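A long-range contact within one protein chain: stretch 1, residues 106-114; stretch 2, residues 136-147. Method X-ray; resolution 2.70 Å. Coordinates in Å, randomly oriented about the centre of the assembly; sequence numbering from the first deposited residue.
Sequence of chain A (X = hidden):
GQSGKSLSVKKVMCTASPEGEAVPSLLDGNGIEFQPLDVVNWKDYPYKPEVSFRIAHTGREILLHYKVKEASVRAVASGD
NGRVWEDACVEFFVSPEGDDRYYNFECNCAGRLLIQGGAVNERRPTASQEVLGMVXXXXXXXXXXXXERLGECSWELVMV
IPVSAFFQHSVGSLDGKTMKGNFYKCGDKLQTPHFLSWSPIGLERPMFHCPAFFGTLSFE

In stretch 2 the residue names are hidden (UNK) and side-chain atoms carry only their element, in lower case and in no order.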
# COMPACT_ATOMS: atom_id res chain seq x y z
N GLU A 106 -4.97 1.38 2.53
CA GLU A 106 -4.17 2.21 3.43
C GLU A 106 -4.07 1.44 4.74
O GLU A 106 -5.09 1.04 5.29
CB GLU A 106 -4.84 3.57 3.61
CG GLU A 106 -5.11 4.29 2.29
CD GLU A 106 -5.68 5.69 2.43
OE1 GLU A 106 -5.60 6.29 3.51
OE2 GLU A 106 -6.21 6.21 1.43
N CYS A 107 -2.85 1.25 5.23
CA CYS A 107 -2.61 0.46 6.45
C CYS A 107 -1.64 1.18 7.39
O CYS A 107 -0.54 1.57 6.96
CB CYS A 107 -2.04 -0.88 6.02
SG CYS A 107 -2.21 -2.17 7.26
N ASN A 108 -2.05 1.41 8.65
CA ASN A 108 -1.14 2.07 9.61
C ASN A 108 -0.13 1.07 10.13
O ASN A 108 -0.32 -0.15 9.97
CB ASN A 108 -1.84 2.85 10.74
CG ASN A 108 -2.56 1.97 11.77
OD1 ASN A 108 -2.43 0.76 11.81
ND2 ASN A 108 -3.32 2.63 12.65
N CYS A 109 0.92 1.58 10.77
CA CYS A 109 2.01 0.75 11.31
C CYS A 109 1.61 -0.32 12.34
O CYS A 109 2.38 -1.26 12.56
CB CYS A 109 3.12 1.63 11.88
SG CYS A 109 2.63 2.63 13.29
N ALA A 110 0.44 -0.19 12.96
CA ALA A 110 -0.09 -1.21 13.89
C ALA A 110 -0.93 -2.30 13.20
O ALA A 110 -1.40 -3.22 13.89
CB ALA A 110 -0.90 -0.55 15.00
N GLY A 111 -1.13 -2.21 11.89
CA GLY A 111 -1.90 -3.19 11.13
C GLY A 111 -3.36 -2.87 10.85
O GLY A 111 -4.03 -3.67 10.19
N ARG A 112 -3.88 -1.76 11.36
CA ARG A 112 -5.26 -1.34 11.06
C ARG A 112 -5.28 -0.97 9.58
O ARG A 112 -4.39 -0.23 9.12
CB ARG A 112 -5.68 -0.11 11.85
CG ARG A 112 -5.69 -0.19 13.36
CD ARG A 112 -6.64 -1.24 13.92
NE ARG A 112 -5.95 -2.50 14.22
CZ ARG A 112 -5.14 -2.71 15.28
NH1 ARG A 112 -4.87 -1.75 16.18
NH2 ARG A 112 -4.58 -3.90 15.42
N LEU A 113 -6.31 -1.45 8.87
CA LEU A 113 -6.44 -1.25 7.42
C LEU A 113 -7.73 -0.56 7.00
O LEU A 113 -8.79 -0.81 7.57
CB LEU A 113 -6.41 -2.62 6.74
CG LEU A 113 -6.65 -2.80 5.23
CD1 LEU A 113 -5.51 -2.23 4.41
CD2 LEU A 113 -6.85 -4.28 4.92
N LEU A 114 -7.61 0.26 5.97
CA LEU A 114 -8.71 0.95 5.31
C LEU A 114 -8.68 0.55 3.83
O LEU A 114 -7.59 0.54 3.21
CB LEU A 114 -8.54 2.46 5.39
CG LEU A 114 -9.42 3.36 4.50
CD1 LEU A 114 -10.85 3.37 5.00
CD2 LEU A 114 -8.88 4.77 4.45
N UNK A 136 -4.78 -10.31 4.51
CA UNK A 136 -3.93 -10.72 5.61
C UNK A 136 -2.86 -9.66 5.71
O UNK A 136 -2.42 -9.11 4.71
c UNK A 136 -4.35 -13.21 5.24
c UNK A 136 -3.32 -12.10 5.38
c UNK A 136 -4.66 -15.64 4.62
n UNK A 136 -3.95 -16.90 4.26
c UNK A 136 -3.68 -14.48 4.70
N UNK A 137 -2.47 -9.38 6.95
CA UNK A 137 -1.49 -8.36 7.27
C UNK A 137 -0.53 -8.80 8.36
O UNK A 137 -0.83 -9.74 9.12
c UNK A 137 -6.50 -6.08 8.42
n UNK A 137 -7.58 -6.84 8.43
c UNK A 137 -4.20 -5.68 7.53
c UNK A 137 -3.08 -6.42 6.82
c UNK A 137 -2.22 -7.16 7.82
n UNK A 137 -5.45 -6.45 7.67
n UNK A 137 -6.48 -4.98 9.18
N UNK A 138 0.59 -8.09 8.43
CA UNK A 138 1.59 -8.26 9.50
C UNK A 138 2.44 -7.00 9.57
O UNK A 138 2.79 -6.43 8.54
c UNK A 138 5.54 -8.21 8.88
c UNK A 138 3.70 -9.53 10.18
c UNK A 138 3.77 -10.09 11.42
c UNK A 138 7.12 -8.76 11.20
c UNK A 138 7.66 -8.05 10.14
c UNK A 138 6.89 -7.77 8.99
n UNK A 138 5.01 -9.91 11.97
c UNK A 138 2.50 -9.49 9.25
c UNK A 138 4.98 -8.93 9.95
c UNK A 138 5.78 -9.19 11.09
N UNK A 139 2.78 -6.60 10.80
CA UNK A 139 3.69 -5.48 11.03
C UNK A 139 4.63 -5.77 12.19
O UNK A 139 4.28 -6.53 13.09
c UNK A 139 2.94 -4.19 11.32
o UNK A 139 3.84 -3.14 11.64
N UNK A 140 5.80 -5.14 12.16
CA UNK A 140 6.79 -5.23 13.25
C UNK A 140 6.34 -4.41 14.47
O UNK A 140 6.94 -4.57 15.54
o UNK A 140 8.26 -3.41 12.42
c UNK A 140 8.20 -4.79 12.78
N UNK A 141 5.35 -3.52 14.31
CA UNK A 141 4.74 -2.74 15.39
C UNK A 141 3.26 -3.11 15.57
O UNK A 141 2.47 -2.32 16.11
c UNK A 141 6.24 0.75 14.55
c UNK A 141 7.02 -0.84 16.31
c UNK A 141 4.87 -1.24 15.10
c UNK A 141 6.29 -0.70 14.99
N UNK A 142 2.88 -4.33 15.17
CA UNK A 142 1.49 -4.79 15.26
C UNK A 142 1.05 -4.94 16.69
O UNK A 142 1.88 -5.12 17.60
c UNK A 142 1.29 -6.11 14.51
N UNK A 143 -0.26 -4.82 16.88
CA UNK A 143 -0.90 -4.95 18.18
C UNK A 143 -1.79 -3.78 18.54
O UNK A 143 -2.43 -3.18 17.68
N UNK A 144 -1.82 -3.48 19.84
CA UNK A 144 -2.69 -2.45 20.42
C UNK A 144 -2.50 -1.09 19.74
O UNK A 144 -1.39 -0.79 19.29
c UNK A 144 -2.40 -2.23 21.93
c UNK A 144 -3.60 -4.31 22.81
o UNK A 144 -4.71 -3.80 22.48
c UNK A 144 -2.37 -3.44 22.87
o UNK A 144 -3.45 -5.51 23.11
N UNK A 145 -3.56 -0.26 19.67
CA UNK A 145 -3.34 1.11 19.19
C UNK A 145 -2.46 1.89 20.18
O UNK A 145 -2.48 1.58 21.38
c UNK A 145 -4.98 -0.52 20.01
c UNK A 145 -4.76 1.72 19.12
c UNK A 145 -5.71 0.61 19.36
N UNK A 146 -1.69 2.87 19.69
CA UNK A 146 -0.78 3.67 20.55
C UNK A 146 -0.59 5.11 20.11
O UNK A 146 -0.54 5.40 18.91
c UNK A 146 2.83 3.40 17.60
c UNK A 146 1.87 1.19 17.56
c UNK A 146 2.69 2.16 16.98
c UNK A 146 1.32 2.70 19.39
c UNK A 146 0.60 2.98 20.70
c UNK A 146 2.16 3.66 18.79
c UNK A 146 1.20 1.47 18.76
N UNK A 147 -0.47 6.01 21.09
CA UNK A 147 -0.20 7.44 20.85
C UNK A 147 1.21 7.61 20.29
O UNK A 147 2.07 6.74 20.47
c UNK A 147 -0.37 8.27 22.13
c UNK A 147 -1.82 8.39 22.61
o UNK A 147 -2.23 10.11 20.94
c UNK A 147 -2.71 9.21 21.67
o UNK A 147 -3.93 8.95 21.66

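Position 136 carries four carbons in a row ending in a nitrogen; its CA-to-CB bond points away from stretch 1, and no side-chain atom touches it. It is Lys-136, whose amine finds its bonding partner elsewhere in the structure.

At position 137 three carbons and a nitrogen lead to a carbon bearing two more nitrogens, the planar end of Arg-137. Its CA-to-CB bond points toward stretch 1, and the long side chain passes Cys-107, with CD 4.0 Å from Cys-107 SG. Its NH1 then donates to Gly-111 O at 3.0 Å. That oxygen lies near the guanidinium plane, where the N-H bonds point, while Leu-113 CD2 covers one face with hydrocarbon. A flat, many-donor group suits a site that is polar at its edge and apolar above.

Position 138 has one carbon followed by fused five- and six-membered rings containing eight carbons and one nitrogen: Trp-138. Its CA-to-CB bond points away, in keeping with strand alternation, since those of 137 and 139 point toward stretch 1, and it makes no contact here.

At position 139 there is one carbon and one oxygen, the latter 2.6 Å from Cys-109 O. This is Ser-139; its OG donates to that carbonyl and accepts from the backbone N of residue 141 at 3.1 Å, so one small hydroxyl ties the turn of stretch 2 to that of stretch 1.

Position 140 shows the same two atoms, one carbon and one oxygen, but with CA-to-CB turned away and the residue exposed. Ser-140 sits inside the type I turn running from 139 to 142, where a small polar residue is at ease.

Four carbons forked at the second identify position 141 as Leu-141. Its CB lies 3.6 Å from Cys-109 O, and its CD1 lies 4.2 Å from Cys-109 CB, a modest apolar contact.

A lone carbon marks position 142, 4.0 Å from Ala-110 O: Ala-142. Its CA stands 4.1 Å from Ala-110 CA, and a short side chain fits this exposed edge without reaching further.

Position 143 has no side-chain atoms. Gly-143 has phi/psi of 127/-146°, where a CB would jam against the preceding carbonyl oxygen; its own O receives both NH1 and NH2 of Arg-112, each at 3.2 Å.

Three carbons, the third with two oxygens, make position 144 Glu-144. Its CA-to-CB bond points away from stretch 1; the residue is exposed, poorly ordered and next to a crystal neighbour.

At 145 three carbons close a ring onto the backbone nitrogen: Pro-145, with CD 4.0 Å from Arg-112 NH1. The closed ring restricts phi, here -66°, in the extended lead into the strand that begins at 146.

Position 146 has one carbon followed by a ring of six carbons, near the side chains of Cys-109 and Ala-110: Phe-146. Its CZ is 3.7 Å from Cys-109 SG and its CE2 4.2 Å from Ala-110 CB, oblique approaches that cover these small side chains.

Position 147, three carbons with two terminal oxygens, is Glu-147, exposed and out of reach.

The contact thus joins two turns. Side-chain donors from both stretches satisfy backbone carbonyls, and CA-H...O contacts link Ala-110 CA to Leu-141 O and Ala-142 CA to Ala-110 O, both at 3.6 Å. Leu-141 and Phe-146 add apolar packing around Cys-109.

Stretch 2 136-147: KRWSSLAGEPFE
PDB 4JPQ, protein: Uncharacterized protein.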